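Local coordinates for periplasmic oligopeptide-binding protein (Burkholderia pseudomallei, PDB 3ZS6) that probably captures oligopeptides in the periplasm and delivers them to an ABC transporter for uptake, at residues Tyr263-Asn268 with Gly397-Ala402; Glu139-Tyr144 with Ala443-Asp448; Arg204-Arg209 with Ala498-Tyr503; Arg316-Asp321 with Leu462-Tyr467. One frame throughout, in Å; residues are numbered along the deposited sequence. Where two conformers were deposited one is given.

Interaction 1: Tyr263-Asn268 with Gly397-Ala402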
# COMPACT_ATOMS: atom_id res chain seq x y z
N TYR A 263 -6.92 2.62 -9.23
CA TYR A 263 -7.37 1.76 -10.31
C TYR A 263 -8.58 0.92 -9.94
O TYR A 263 -8.89 0.72 -8.75
CB TYR A 263 -6.23 0.84 -10.78
CG TYR A 263 -5.87 -0.27 -9.82
CD1 TYR A 263 -6.49 -1.52 -9.89
CD2 TYR A 263 -4.89 -0.08 -8.83
CE1 TYR A 263 -6.15 -2.55 -9.01
CE2 TYR A 263 -4.54 -1.11 -7.95
CZ TYR A 263 -5.18 -2.34 -8.05
OH TYR A 263 -4.85 -3.36 -7.19
N TYR A 264 -9.28 0.43 -10.96
CA TYR A 264 -10.42 -0.44 -10.74
C TYR A 264 -10.03 -1.90 -10.91
O TYR A 264 -9.51 -2.32 -11.95
CB TYR A 264 -11.59 -0.07 -11.65
CG TYR A 264 -12.44 1.08 -11.15
CD1 TYR A 264 -12.32 1.56 -9.86
CD2 TYR A 264 -13.38 1.67 -11.98
CE1 TYR A 264 -13.11 2.61 -9.40
CE2 TYR A 264 -14.18 2.72 -11.53
CZ TYR A 264 -14.04 3.19 -10.25
OH TYR A 264 -14.84 4.24 -9.81
N TYR A 265 -10.27 -2.65 -9.86
CA TYR A 265 -10.13 -4.09 -9.86
C TYR A 265 -11.18 -4.65 -10.80
O TYR A 265 -12.29 -4.13 -10.88
CB TYR A 265 -10.38 -4.54 -8.42
CG TYR A 265 -10.78 -5.96 -8.13
CD1 TYR A 265 -12.03 -6.46 -8.50
CD2 TYR A 265 -9.95 -6.78 -7.37
CE1 TYR A 265 -12.41 -7.75 -8.17
CE2 TYR A 265 -10.32 -8.06 -7.04
CZ TYR A 265 -11.55 -8.54 -7.44
OH TYR A 265 -11.90 -9.82 -7.10
N LEU A 266 -10.79 -5.68 -11.55
CA LEU A 266 -11.72 -6.45 -12.37
C LEU A 266 -11.57 -7.92 -12.02
O LEU A 266 -10.45 -8.45 -12.00
CB LEU A 266 -11.43 -6.26 -13.87
CG LEU A 266 -11.53 -4.87 -14.49
CD1 LEU A 266 -11.15 -4.96 -15.98
CD2 LEU A 266 -12.92 -4.25 -14.33
N LYS A 267 -12.69 -8.59 -11.76
CA LYS A 267 -12.67 -10.01 -11.43
C LYS A 267 -12.35 -10.80 -12.69
O LYS A 267 -13.22 -10.99 -13.54
CB LYS A 267 -14.03 -10.44 -10.89
CG LYS A 267 -14.13 -11.91 -10.50
CD LYS A 267 -15.56 -12.24 -10.12
CE LYS A 267 -15.76 -13.72 -9.87
NZ LYS A 267 -17.21 -14.02 -9.65
N ASN A 268 -11.11 -11.27 -12.81
CA ASN A 268 -10.66 -11.92 -14.04
C ASN A 268 -11.30 -13.28 -14.31
O ASN A 268 -11.22 -13.80 -15.42
CB ASN A 268 -9.13 -12.03 -14.09
CG ASN A 268 -8.45 -10.71 -14.49
OD1 ASN A 268 -8.84 -9.62 -14.05
ND2 ASN A 268 -7.43 -10.81 -15.33
N GLY A 397 -12.95 -12.52 -4.45
CA GLY A 397 -13.60 -12.35 -5.74
C GLY A 397 -15.11 -12.25 -5.65
O GLY A 397 -15.81 -12.69 -6.54
N LYS A 398 -15.62 -11.65 -4.57
CA LYS A 398 -17.07 -11.48 -4.39
C LYS A 398 -17.60 -10.15 -4.94
O LYS A 398 -18.75 -9.77 -4.71
CB LYS A 398 -17.45 -11.66 -2.92
CG LYS A 398 -17.22 -13.08 -2.45
CD LYS A 398 -17.57 -13.28 -0.99
CE LYS A 398 -17.28 -14.72 -0.58
NZ LYS A 398 -17.81 -15.03 0.77
N VAL A 399 -16.74 -9.45 -5.67
CA VAL A 399 -17.10 -8.21 -6.34
C VAL A 399 -16.61 -8.32 -7.78
O VAL A 399 -15.65 -9.04 -8.05
CB VAL A 399 -16.46 -6.98 -5.64
CG1 VAL A 399 -17.18 -6.68 -4.32
CG2 VAL A 399 -14.97 -7.21 -5.39
N GLN A 400 -17.26 -7.60 -8.70
CA GLN A 400 -16.95 -7.71 -10.12
C GLN A 400 -16.01 -6.60 -10.58
O GLN A 400 -14.96 -6.85 -11.15
CB GLN A 400 -18.24 -7.66 -10.94
CG GLN A 400 -19.14 -8.85 -10.76
CD GLN A 400 -20.39 -8.76 -11.61
OE1 GLN A 400 -21.21 -7.85 -11.44
NE2 GLN A 400 -20.54 -9.70 -12.55
N ILE A 401 -16.43 -5.36 -10.34
CA ILE A 401 -15.58 -4.20 -10.56
C ILE A 401 -15.51 -3.51 -9.22
O ILE A 401 -16.54 -3.34 -8.56
CB ILE A 401 -16.21 -3.24 -11.59
CG1 ILE A 401 -16.54 -3.98 -12.89
CG2 ILE A 401 -15.28 -2.06 -11.84
CD1 ILE A 401 -17.13 -3.09 -13.98
N ALA A 402 -14.31 -3.14 -8.79
CA ALA A 402 -14.14 -2.59 -7.44
C ALA A 402 -13.10 -1.48 -7.39
O ALA A 402 -12.09 -1.53 -8.09
CB ALA A 402 -13.80 -3.71 -6.45
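Tyr265 and Ala402 face each other as a hydrogen-bonded antiparallel pair, a compact example of how one backbone pairing sets the path of a large side chain. Tyr265 N binds Ala402 O at 2.8 Å, and Ala402 N returns the bond to Tyr265 O at 3.1 Å. One step further on, past the non-hydrogen-bonded pair Leu266 and Ile401, Lys267 N reaches Gln400 O at 2.9 Å, so the pairing continues beyond the end of regular strand.

From CB to OH, the Tyr265 side chain meets Ala402, Val399 and Gly397 in turn. Its CB lies beside Ala402 O. CG is anti to the backbone N (chi1 159°), and from there CD1 passes Ala402 CB at 3.9 Å. Next, CE1 meets Val399 twice: the carbonyl O sits at the ring edge, 3.5 Å away, while CG2 makes an apolar contact, the two side chains crossing at about a right angle. At the tip, OH lies 3.3 Å from Gly397 CA and is hydrogen-bonded to Arg394 O in the last turn of helix 387-395. Gly397, with positive phi, closes that helix in a Schellman motif. The extended Lys267 chain passes Gly397 O, which CE approaches to 3.5 Å.

On the face that carries Leu266 and Ile401, Tyr264 packs against helix 359-376, and Ile401 against Phe351 and Leu353 of strand 350-356. A helix that ends, turns and feeds a strand into the centre of a mixed sheet is the alpha/beta construction typical of a lobe of periplasmic binding proteins.

Interaction 2: Glu139-Tyr144 with Ala443-Asp448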
# COMPACT_ATOMS: atom_id res chain seq x y z
N GLU A 139 16.35 -15.26 -2.69
CA GLU A 139 16.28 -16.16 -3.85
C GLU A 139 17.09 -15.64 -5.02
O GLU A 139 17.73 -16.40 -5.74
CB GLU A 139 14.82 -16.35 -4.29
CG GLU A 139 13.95 -17.10 -3.30
CD GLU A 139 14.16 -18.60 -3.35
OE1 GLU A 139 15.01 -19.07 -4.13
OE2 GLU A 139 13.46 -19.32 -2.60
N VAL A 140 17.03 -14.33 -5.23
CA VAL A 140 17.80 -13.66 -6.27
C VAL A 140 18.38 -12.39 -5.66
O VAL A 140 17.93 -11.96 -4.60
CB VAL A 140 16.91 -13.27 -7.46
CG1 VAL A 140 16.38 -14.51 -8.16
CG2 VAL A 140 15.75 -12.38 -6.99
N PRO A 141 19.37 -11.79 -6.32
CA PRO A 141 19.93 -10.57 -5.72
C PRO A 141 18.92 -9.41 -5.69
O PRO A 141 18.21 -9.17 -6.67
CB PRO A 141 21.13 -10.24 -6.62
CG PRO A 141 20.94 -11.08 -7.87
CD PRO A 141 20.16 -12.28 -7.46
N VAL A 142 18.87 -8.73 -4.55
CA VAL A 142 17.96 -7.60 -4.35
C VAL A 142 18.76 -6.45 -3.74
O VAL A 142 19.12 -6.48 -2.57
CB VAL A 142 16.80 -7.97 -3.39
CG1 VAL A 142 15.86 -6.78 -3.18
CG2 VAL A 142 16.04 -9.18 -3.92
N SER A 143 19.03 -5.42 -4.54
CA SER A 143 19.96 -4.38 -4.14
C SER A 143 19.38 -3.45 -3.08
O SER A 143 20.11 -2.76 -2.38
CB SER A 143 20.42 -3.57 -5.35
OG SER A 143 19.34 -2.82 -5.89
N TYR A 144 18.05 -3.43 -2.98
CA TYR A 144 17.34 -2.50 -2.12
C TYR A 144 16.66 -3.22 -0.95
O TYR A 144 15.76 -2.67 -0.31
CB TYR A 144 16.30 -1.74 -2.94
CG TYR A 144 15.42 -2.64 -3.78
CD1 TYR A 144 14.27 -3.22 -3.25
CD2 TYR A 144 15.74 -2.92 -5.11
CE1 TYR A 144 13.47 -4.05 -4.02
CE2 TYR A 144 14.96 -3.75 -5.89
CZ TYR A 144 13.82 -4.31 -5.34
OH TYR A 144 13.03 -5.13 -6.11
N ALA A 443 14.64 -10.45 -15.76
CA ALA A 443 15.09 -9.10 -15.44
C ALA A 443 15.88 -9.07 -14.14
O ALA A 443 16.83 -8.31 -13.99
CB ALA A 443 13.90 -8.14 -15.35
N ASN A 444 15.48 -9.90 -13.18
CA ASN A 444 16.10 -9.89 -11.87
C ASN A 444 17.41 -10.68 -11.82
O ASN A 444 18.07 -10.74 -10.79
CB ASN A 444 15.11 -10.36 -10.80
CG ASN A 444 14.10 -9.29 -10.44
OD1 ASN A 444 14.42 -8.10 -10.42
ND2 ASN A 444 12.86 -9.71 -10.18
N GLN A 445 17.77 -11.27 -12.96
CA GLN A 445 19.06 -11.93 -13.10
C GLN A 445 20.07 -10.98 -13.72
O GLN A 445 21.28 -11.14 -13.55
CB GLN A 445 18.94 -13.20 -13.95
CG GLN A 445 18.10 -14.30 -13.32
CD GLN A 445 18.56 -14.66 -11.91
OE1 GLN A 445 18.27 -13.94 -10.96
NE2 GLN A 445 19.28 -15.77 -11.79
N LYS A 446 19.57 -10.00 -14.46
CA LYS A 446 20.44 -9.04 -15.13
C LYS A 446 21.36 -8.36 -14.13
O LYS A 446 20.94 -7.98 -13.03
CB LYS A 446 19.62 -7.99 -15.88
CG LYS A 446 18.74 -8.56 -16.98
CD LYS A 446 19.56 -9.20 -18.08
CE LYS A 446 19.33 -10.70 -18.14
NZ LYS A 446 20.00 -11.34 -19.31
N LEU A 447 22.62 -8.22 -14.51
CA LEU A 447 23.62 -7.61 -13.65
C LEU A 447 23.58 -6.09 -13.81
O LEU A 447 23.92 -5.35 -12.90
CB LEU A 447 25.01 -8.14 -13.99
CG LEU A 447 25.15 -9.66 -14.06
CD1 LEU A 447 24.28 -10.25 -15.17
CD2 LEU A 447 26.61 -10.06 -14.25
N ASP A 448 23.14 -5.65 -14.99
CA ASP A 448 23.03 -4.24 -15.29
C ASP A 448 21.63 -3.73 -14.98
O ASP A 448 20.63 -4.37 -15.33
CB ASP A 448 23.35 -4.00 -16.77
CG ASP A 448 23.37 -2.54 -17.14
OD1 ASP A 448 22.28 -1.95 -17.29
OD2 ASP A 448 24.47 -1.97 -17.28
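Val140 and Pro141 meet Asn444 and Gln445 where two lobes of the Venus-flytrap fold of periplasmic binding proteins come together at the surface. The first pair follows strand 133-137 of the antiparallel five-stranded sheet; the second lies in the link between helices 434-443 and 449-464 of the other lobe. Such a light contact is consistent with lobes that must also be able to part.

Gln445 reaches across by folding back. Its CB starts away from residues 139-144, but the chain bends at chi2 (-53°), bringing CD round so that the terminal amide comes against Val140 CG1. The two side chains cross at about a right angle. Which end of that amide is oxygen is doubtful, so the approach is best read as a simple van der Waals one.

Asn444 offers Val140 its aliphatic part, CB standing 4.4 Å from Val140 CG2. Its own amide is engaged within its lobe, OD1 accepting a hydrogen bond from Arg452 NE. The link is further ordered by a bond from Lys446 N to Ala443 O, 3.3 Å long, and by Asp448, the N-cap of helix 449-464, whose OD1 takes the N-H of Ala451. Nearby, Tyr144 adds a second bridge as its ring meets that of Tyr410, the planes about 25° apart. Val142 CG1 sits over the centre of the Tyr144 ring, 3.7 Å above its plane. Pro141 CG, for its part, rests 4.1 Å from Asn444 O.

Interaction 3: Arg204-Arg209 with Ala498-Tyr503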
# COMPACT_ATOMS: atom_id res chain seq x y z
N ARG A 204 14.69 9.14 24.11
CA ARG A 204 15.20 10.48 24.37
C ARG A 204 15.04 11.42 23.18
O ARG A 204 15.00 12.64 23.35
CB ARG A 204 16.67 10.44 24.80
CG ARG A 204 16.89 9.91 26.21
CD ARG A 204 18.36 9.94 26.61
NE ARG A 204 19.19 9.18 25.66
CZ ARG A 204 19.43 7.87 25.76
NH1 ARG A 204 18.91 7.17 26.76
NH2 ARG A 204 20.19 7.27 24.85
N ASN A 205 14.95 10.87 21.98
CA ASN A 205 14.80 11.67 20.77
C ASN A 205 13.38 11.68 20.18
O ASN A 205 13.14 12.29 19.14
CB ASN A 205 15.83 11.26 19.70
CG ASN A 205 17.24 11.69 20.06
OD1 ASN A 205 17.47 12.84 20.44
ND2 ASN A 205 18.20 10.77 19.97
N VAL A 206 12.45 11.01 20.85
CA VAL A 206 11.05 11.02 20.43
C VAL A 206 10.33 12.19 21.13
O VAL A 206 10.22 12.21 22.35
CB VAL A 206 10.35 9.70 20.79
CG1 VAL A 206 8.88 9.73 20.36
CG2 VAL A 206 11.07 8.52 20.16
N VAL A 207 9.86 13.15 20.34
CA VAL A 207 9.26 14.37 20.90
C VAL A 207 7.76 14.25 21.14
O VAL A 207 7.27 14.58 22.22
CB VAL A 207 9.54 15.58 19.99
CG1 VAL A 207 8.78 16.81 20.50
CG2 VAL A 207 11.04 15.85 19.92
N ILE A 208 7.02 13.77 20.14
CA ILE A 208 5.57 13.62 20.27
C ILE A 208 5.24 12.60 21.35
O ILE A 208 5.73 11.47 21.32
CB ILE A 208 4.96 13.19 18.92
CG1 ILE A 208 5.23 14.25 17.86
CG2 ILE A 208 3.45 12.90 19.08
CD1 ILE A 208 4.49 15.54 18.10
N ARG A 209 4.42 13.00 22.31
CA ARG A 209 4.16 12.18 23.50
C ARG A 209 2.86 11.37 23.43
O ARG A 209 2.67 10.41 24.16
CB ARG A 209 4.17 13.04 24.77
CG ARG A 209 5.54 13.60 25.12
CD ARG A 209 5.56 14.25 26.49
NE ARG A 209 4.76 15.47 26.58
CZ ARG A 209 5.22 16.69 26.30
NH1 ARG A 209 6.47 16.86 25.88
NH2 ARG A 209 4.42 17.75 26.43
N ALA A 498 6.11 8.44 9.88
CA ALA A 498 5.92 8.02 11.26
C ALA A 498 5.78 9.21 12.18
O ALA A 498 6.38 10.26 11.96
CB ALA A 498 7.09 7.14 11.71
N SER A 499 4.99 9.04 13.24
CA SER A 499 4.80 10.13 14.20
C SER A 499 6.10 10.55 14.91
O SER A 499 6.29 11.73 15.23
CB SER A 499 3.73 9.74 15.22
OG SER A 499 2.52 9.43 14.56
N GLN A 500 7.01 9.61 15.15
CA GLN A 500 8.22 9.92 15.92
C GLN A 500 9.17 10.87 15.20
O GLN A 500 10.10 11.42 15.80
CB GLN A 500 8.97 8.64 16.33
CG GLN A 500 9.65 7.91 15.17
CD GLN A 500 10.74 6.96 15.65
OE1 GLN A 500 10.66 5.74 15.48
NE2 GLN A 500 11.77 7.53 16.26
N ASP A 501 8.96 11.06 13.90
CA ASP A 501 9.82 11.93 13.12
C ASP A 501 9.30 13.37 13.09
O ASP A 501 9.97 14.27 12.57
CB ASP A 501 10.02 11.38 11.70
CG ASP A 501 10.75 10.03 11.69
OD1 ASP A 501 11.75 9.90 12.43
OD2 ASP A 501 10.32 9.10 10.98
N MET A 502 8.11 13.60 13.65
CA MET A 502 7.54 14.94 13.70
C MET A 502 7.59 15.53 15.12
O MET A 502 7.90 14.82 16.08
CB MET A 502 6.11 14.95 13.14
CG MET A 502 6.06 14.75 11.61
SD MET A 502 4.39 14.60 10.93
CE MET A 502 4.02 12.89 11.38
N TYR A 503 7.30 16.82 15.25
CA TYR A 503 7.36 17.50 16.53
C TYR A 503 6.55 18.78 16.45
O TYR A 503 6.48 19.41 15.40
CB TYR A 503 8.81 17.82 16.91
CG TYR A 503 9.58 18.47 15.78
CD1 TYR A 503 9.57 19.84 15.60
CD2 TYR A 503 10.30 17.69 14.87
CE1 TYR A 503 10.26 20.43 14.56
CE2 TYR A 503 10.99 18.27 13.83
CZ TYR A 503 10.97 19.64 13.67
OH TYR A 503 11.66 20.21 12.63
O HOH W 1 12.93 9.88 16.73
O HOH W 2 8.38 12.87 17.68
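Val206 lies against Gln500, Val207 against Tyr503, and Ile208 against Ser499, Met502 and Tyr503, and the two segments illustrate how apolar side chains and bridging water can join a pair of loops. The walk starts just before them: Asn205 O is linked weakly to a water that accepts a bond from Gln500 NE2 at 2.7 Å.

Val206 then crosses the Gln500 side chain at about a right angle, its CG2 lying 4.1 Å from NE2. Both residues also pack on Tyr181. Val207 turns toward the partner and sets CG1, anti to its backbone N (chi1 174°), 3.7 Å from Tyr503 CB, an oblique apolar contact.

Ile208 points toward the partner. Its CG1 is packed tightly against Met502 O at 3.3 Å, with Ser499 O also close by, and CD1 continues to Tyr503 CA, 3.8 Å away. The backbone of Ile208 is served by a second water, which accepts from its N at 3.0 Å and approaches Met502 O at 2.6 Å. Gln500 O is a further, weaker partner; as this water has more acceptors nearby than protons, the bonds probably share them.

Residues 499-501 form a short 3-10 turn, closed by Met502 N bonding to Ser499 O at 3.1 Å. Ser499 OG is hydrogen-bonded to Asp34 and Arg9. Directly after Arg209 comes strand 210-215, so the C-terminal part of the chain packs against a sheet that joins the N-terminal strand 6-11 to strands 181-187, 191-196 and 210-215. That return is typical of the lobe carrying both termini in OppA-like binding proteins.

Interaction 4: Arg316-Asp321 with Leu462-Tyr467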
# COMPACT_ATOMS: atom_id res chain seq x y z
N ARG A 316 9.83 3.79 -18.27
CA ARG A 316 8.73 4.71 -18.52
C ARG A 316 7.42 4.01 -18.21
O ARG A 316 7.36 2.78 -18.16
CB ARG A 316 8.72 5.11 -19.99
CG ARG A 316 8.88 3.92 -20.93
CD ARG A 316 8.05 4.06 -22.20
NE ARG A 316 8.22 2.89 -23.06
CZ ARG A 316 7.50 1.77 -22.97
NH1 ARG A 316 6.54 1.66 -22.06
NH2 ARG A 316 7.74 0.76 -23.80
N PRO A 317 6.35 4.79 -18.01
CA PRO A 317 5.05 4.17 -17.76
C PRO A 317 4.50 3.55 -19.04
O PRO A 317 5.11 3.67 -20.11
CB PRO A 317 4.17 5.34 -17.31
CG PRO A 317 4.83 6.55 -17.90
CD PRO A 317 6.30 6.26 -17.90
N PHE A 318 3.37 2.87 -18.91
CA PHE A 318 2.68 2.29 -20.04
C PHE A 318 1.66 3.29 -20.59
O PHE A 318 0.79 3.77 -19.86
CB PHE A 318 1.99 0.99 -19.61
CG PHE A 318 1.02 0.44 -20.61
CD1 PHE A 318 1.48 -0.29 -21.70
CD2 PHE A 318 -0.34 0.64 -20.46
CE1 PHE A 318 0.58 -0.82 -22.62
CE2 PHE A 318 -1.24 0.12 -21.37
CZ PHE A 318 -0.78 -0.61 -22.46
N THR A 319 1.79 3.61 -21.87
CA THR A 319 0.84 4.51 -22.53
C THR A 319 0.33 3.85 -23.80
O THR A 319 1.05 3.77 -24.79
CB THR A 319 1.47 5.87 -22.88
OG1 THR A 319 1.93 6.51 -21.69
CG2 THR A 319 0.44 6.76 -23.55
N PRO A 320 -0.92 3.38 -23.77
CA PRO A 320 -1.52 2.69 -24.91
C PRO A 320 -1.78 3.62 -26.09
O PRO A 320 -1.99 4.83 -25.95
CB PRO A 320 -2.86 2.21 -24.36
CG PRO A 320 -3.20 3.23 -23.32
CD PRO A 320 -1.89 3.54 -22.67
N ASP A 321 -1.75 2.99 -27.26
CA ASP A 321 -2.06 3.62 -28.53
C ASP A 321 -3.25 4.57 -28.45
O ASP A 321 -3.18 5.72 -28.89
CB ASP A 321 -2.38 2.50 -29.54
CG ASP A 321 -2.36 2.98 -30.95
OD1 ASP A 321 -2.42 4.21 -31.17
OD2 ASP A 321 -2.31 2.12 -31.86
N LEU A 462 3.57 -5.75 -21.49
CA LEU A 462 2.92 -6.99 -21.91
C LEU A 462 1.68 -7.26 -21.06
O LEU A 462 0.61 -7.56 -21.59
CB LEU A 462 3.89 -8.17 -21.80
CG LEU A 462 3.37 -9.50 -22.35
CD1 LEU A 462 2.96 -9.33 -23.81
CD2 LEU A 462 4.41 -10.62 -22.20
N ALA A 463 1.83 -7.13 -19.74
CA ALA A 463 0.70 -7.31 -18.84
C ALA A 463 -0.43 -6.30 -19.09
O ALA A 463 -1.60 -6.67 -19.09
CB ALA A 463 1.16 -7.23 -17.39
N MET A 464 -0.09 -5.03 -19.27
CA MET A 464 -1.12 -4.00 -19.39
C MET A 464 -1.90 -4.12 -20.71
O MET A 464 -3.05 -3.69 -20.79
CB MET A 464 -0.53 -2.59 -19.23
CG MET A 464 0.01 -2.27 -17.84
SD MET A 464 -1.20 -2.43 -16.51
CE MET A 464 -0.87 -4.10 -15.95
N ASN A 465 -1.27 -4.69 -21.73
CA ASN A 465 -1.97 -4.96 -22.98
C ASN A 465 -3.09 -5.99 -22.78
O ASN A 465 -3.98 -6.12 -23.62
CB ASN A 465 -1.00 -5.42 -24.07
CG ASN A 465 -0.24 -4.26 -24.69
OD1 ASN A 465 -0.83 -3.25 -25.08
ND2 ASN A 465 1.07 -4.39 -24.76
N ASP A 466 -3.05 -6.69 -21.65
CA ASP A 466 -4.12 -7.61 -21.28
C ASP A 466 -5.21 -6.93 -20.43
O ASP A 466 -6.25 -7.53 -20.16
CB ASP A 466 -3.54 -8.83 -20.55
CG ASP A 466 -2.83 -9.81 -21.50
OD1 ASP A 466 -3.01 -9.69 -22.73
OD2 ASP A 466 -2.11 -10.70 -21.01
N TYR A 467 -4.96 -5.69 -20.01
CA TYR A 467 -5.92 -4.94 -19.18
C TYR A 467 -6.51 -5.76 -18.04
O TYR A 467 -7.73 -5.84 -17.88
CB TYR A 467 -7.02 -4.33 -20.07
CG TYR A 467 -6.41 -3.42 -21.10
CD1 TYR A 467 -6.12 -2.10 -20.80
CD2 TYR A 467 -6.05 -3.90 -22.36
CE1 TYR A 467 -5.52 -1.28 -21.72
CE2 TYR A 467 -5.46 -3.08 -23.29
CZ TYR A 467 -5.20 -1.77 -22.96
OH TYR A 467 -4.61 -0.92 -23.87
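Phe318 and Met464 form the centre of a loop-on-helix contact in an alpha/beta lobe, where the segment leading to helix 327-340 covers the C-terminal end of helix 449-464. It is a worked case of one aromatic ring using face and edge differently.

The face contact is a CH-pi interaction. With CG anti to the backbone N (chi1 169°), the Phe318 ring receives Met464 CB 3.5 Å from its centroid and only 12° off the normal. The opposite face is partly occupied by Pro320 N, offset toward the rim.

Polar atoms come to the edge instead. Asn465 OD1 lies near the ring plane, 3.7 Å from Phe318 CZ, with the amide turned 82° from the ring. An oxygen there probably gains from the slightly positive rim hydrogens. Tyr467 OH takes another place at this edge, 4.1 Å from Phe318 CZ; its hydrogen bond is with Trp322 NE1.

The remaining hydrogen bonds are local to each segment, as where Arg316 NH1 donates to Pro317 O at 3.1 Å; a salt bridge from Arg316 NH2 to Asp461, just before residues 462-467, ties the loop to the helix. Met464 to Tyr467 is a type I turn, and Met464 O, which accepts from Tyr467 N at 2.9 Å, also lies 3.2 Å above the centre of the Tyr467 ring. At the ring's far end, Pro320 CB touches Tyr467 OH at 3.6 Å.

In the fold
Interactions 1, 3 and 4 are largely buried, whereas interaction 2 is a small surface contact between lobes. Chemistry follows place: strand pairing carries interaction 1, water and aliphatic groups fill interaction 3, an aromatic ring centres interaction 4, and interaction 2 relies on loose van der Waals approach. Interactions 2 and 4 involve opposite ends of helix 449-464, their centres about 23 Å apart. Interactions 1 and 4 belong to the same lobe, centres about 19 Å apart; soon after residues 462-467 the chain enters strand 470-480, which pairs with strand 260-266 of interaction 1. Interaction 3 lies across the molecule, its centre about 40 Å from that of interaction 1.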